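Local coordinates for N-terminal acetyltransferase B complex subunit NAT3 (Candida albicans, PDB 5K04), which is the likely catalytic subunit of the NatB complex, a GNAT-family enzyme that transfers an acetyl group from acetyl-CoA to protein N-termini, at residues 93-96 / 97-100. Numbering follows the deposited sequence.
Sequences LCLE and LENL
Glu-96 and Asn-99 meet through their side chains where helix 89-96 gives way to the turn before helix 101-104: ND2 of Asn-99 donates to OE2 of Glu-96 over 3.0 Å. The amide comes from above the carboxylate plane, the two flat groups standing 85° apart. Glu-96 gets there by a bend at chi2 (68°), which carries its carboxylate forward toward Asn-99. Asn-99 ND2 also donates to the backbone O of Lys-244 in the partner subunit, whose Phe-245 packs on Glu-96. Glu-96 and Asn-99 are tied through the backbone too, Asn-99 N to Glu-96 O at 3.0 Å; one residue earlier Glu-98 N reaches Leu-95 O at 3.1 Å. Both are i to i+3 bonds, tighter than an alpha-helical turn. This is the GNAT helix whose first turn, with Ala-90 and Ser-91, binds CoA, and its inner side is the packed one: Leu-97 lies against Met-58, Ala-60 and Ile-75 of the central sheet, while Leu-100 brings CD2 to 3.7 Å from Glu-96 OE1, with Tyr-44 touching both. The outer side is looser. There Leu-95, largely in solvent, lays CD2 3.4 Å from OE2 of Glu-98, an oxygen salt-bridged to Lys-161.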
ATOM      1  N   LEU B  93       3.963 -23.096   9.655  1.00 42.83           N
ATOM      2  CA  LEU B  93       4.559 -21.815  10.037  1.00 41.75           C
ATOM      3  C   LEU B  93       5.002 -21.812  11.502  1.00 45.84           C
ATOM      4  O   LEU B  93       6.079 -21.293  11.833  1.00 33.83           O
ATOM      5  CB  LEU B  93       3.557 -20.687   9.785  1.00 40.33           C
ATOM      6  CG  LEU B  93       3.287 -20.348   8.316  1.00 44.57           C
ATOM      7  CD1 LEU B  93       2.036 -19.505   8.188  1.00 45.14           C
ATOM      8  CD2 LEU B  93       4.477 -19.621   7.703  1.00 47.29           C
ATOM      9  N   CYS B  94       4.182 -22.391  12.389  1.00 45.55           N
ATOM     10  CA  CYS B  94       4.550 -22.480  13.799  1.00 45.11           C
ATOM     11  C   CYS B  94       5.714 -23.456  14.009  1.00 43.29           C
ATOM     12  O   CYS B  94       6.643 -23.174  14.778  1.00 30.01           O
ATOM     13  CB  CYS B  94       3.314 -22.871  14.636  1.00 29.98           C
ATOM     14  SG  CYS B  94       1.945 -21.732  14.640  1.00 24.88           S
ATOM     15  N   LEU B  95       5.708 -24.587  13.289  1.00 48.15           N
ATOM     16  CA  LEU B  95       6.760 -25.591  13.443  1.00 42.72           C
ATOM     17  C   LEU B  95       8.107 -25.137  12.863  1.00 41.70           C
ATOM     18  O   LEU B  95       9.160 -25.540  13.362  1.00 33.75           O
ATOM     19  CB  LEU B  95       6.311 -26.889  12.791  1.00 39.55           C
ATOM     20  CG  LEU B  95       5.307 -27.731  13.570  1.00 46.88           C
ATOM     21  CD1 LEU B  95       5.046 -29.039  12.819  1.00 38.97           C
ATOM     22  CD2 LEU B  95       5.819 -28.012  14.982  1.00 50.40           C
ATOM     23  N   GLU B  96       8.091 -24.295  11.826  1.00 43.53           N
ATOM     24  CA  GLU B  96       9.325 -23.770  11.239  1.00 44.27           C
ATOM     25  C   GLU B  96      10.150 -22.951  12.241  1.00 44.36           C
ATOM     26  O   GLU B  96      11.375 -22.858  12.103  1.00 27.73           O
ATOM     27  CB  GLU B  96       8.974 -22.919  10.010  1.00 35.40           C
ATOM     28  CG  GLU B  96      10.094 -22.019   9.464  1.00 44.56           C
ATOM     29  CD  GLU B  96      11.272 -22.773   8.845  1.00 45.60           C
ATOM     30  OE1 GLU B  96      12.293 -22.112   8.540  1.00 42.07           O
ATOM     31  OE2 GLU B  96      11.185 -24.008   8.650  1.00 38.18           O
ATOM     32  N   LEU B  97       9.498 -22.331  13.235  1.00 47.49           N
ATOM     33  CA  LEU B  97      10.228 -21.629  14.290  1.00 45.03           C
ATOM     34  C   LEU B  97      11.254 -22.543  14.951  1.00 41.90           C
ATOM     35  O   LEU B  97      12.383 -22.127  15.234  1.00 34.50           O
ATOM     36  CB  LEU B  97       9.251 -21.099  15.337  1.00 42.47           C
ATOM     37  CG  LEU B  97       8.389 -19.917  14.911  1.00 47.69           C
ATOM     38  CD1 LEU B  97       7.279 -19.674  15.919  1.00 44.59           C
ATOM     39  CD2 LEU B  97       9.253 -18.691  14.783  1.00 38.49           C
ATOM     40  N   GLU B  98      10.879 -23.801  15.187  1.00 42.51           N
ATOM     41  CA  GLU B  98      11.726 -24.744  15.896  1.00 41.69           C
ATOM     42  C   GLU B  98      12.965 -25.127  15.097  1.00 45.93           C
ATOM     43  O   GLU B  98      13.881 -25.729  15.665  1.00 39.44           O
ATOM     44  CB  GLU B  98      10.883 -25.976  16.269  1.00 35.91           C
ATOM     45  CG  GLU B  98       9.629 -25.611  17.093  1.00 41.50           C
ATOM     46  CD  GLU B  98       8.692 -26.797  17.355  1.00 44.60           C
ATOM     47  OE1 GLU B  98       9.150 -27.962  17.294  1.00 40.31           O
ATOM     48  OE2 GLU B  98       7.492 -26.561  17.623  1.00 31.82           O
ATOM     49  N   ASN B  99      13.009 -24.787  13.796  1.00 49.77           N
ATOM     50  CA  ASN B  99      14.178 -24.975  12.938  1.00 47.58           C
ATOM     51  C   ASN B  99      15.187 -23.834  13.008  1.00 47.52           C
ATOM     52  O   ASN B  99      16.344 -24.021  12.608  1.00 39.31           O
ATOM     53  CB  ASN B  99      13.741 -25.128  11.479  1.00 41.19           C
ATOM     54  CG  ASN B  99      12.959 -26.407  11.235  1.00 46.78           C
ATOM     55  OD1 ASN B  99      13.013 -27.351  12.039  1.00 31.92           O
ATOM     56  ND2 ASN B  99      12.238 -26.453  10.113  1.00 47.53           N
ATOM     57  N   LEU B 100      14.772 -22.658  13.474  1.00 51.65           N
ATOM     58  CA  LEU B 100      15.643 -21.492  13.518  1.00 51.54           C
ATOM     59  C   LEU B 100      16.539 -21.548  14.752  1.00 45.42           C
ATOM     60  O   LEU B 100      16.068 -21.832  15.860  1.00 36.95           O
ATOM     61  CB  LEU B 100      14.799 -20.223  13.508  1.00 44.37           C
ATOM     62  CG  LEU B 100      13.757 -20.260  12.383  1.00 47.66           C
ATOM     63  CD1 LEU B 100      12.898 -18.989  12.338  1.00 48.36           C
ATOM     64  CD2 LEU B 100      14.423 -20.496  11.035  1.00 44.75           C
TER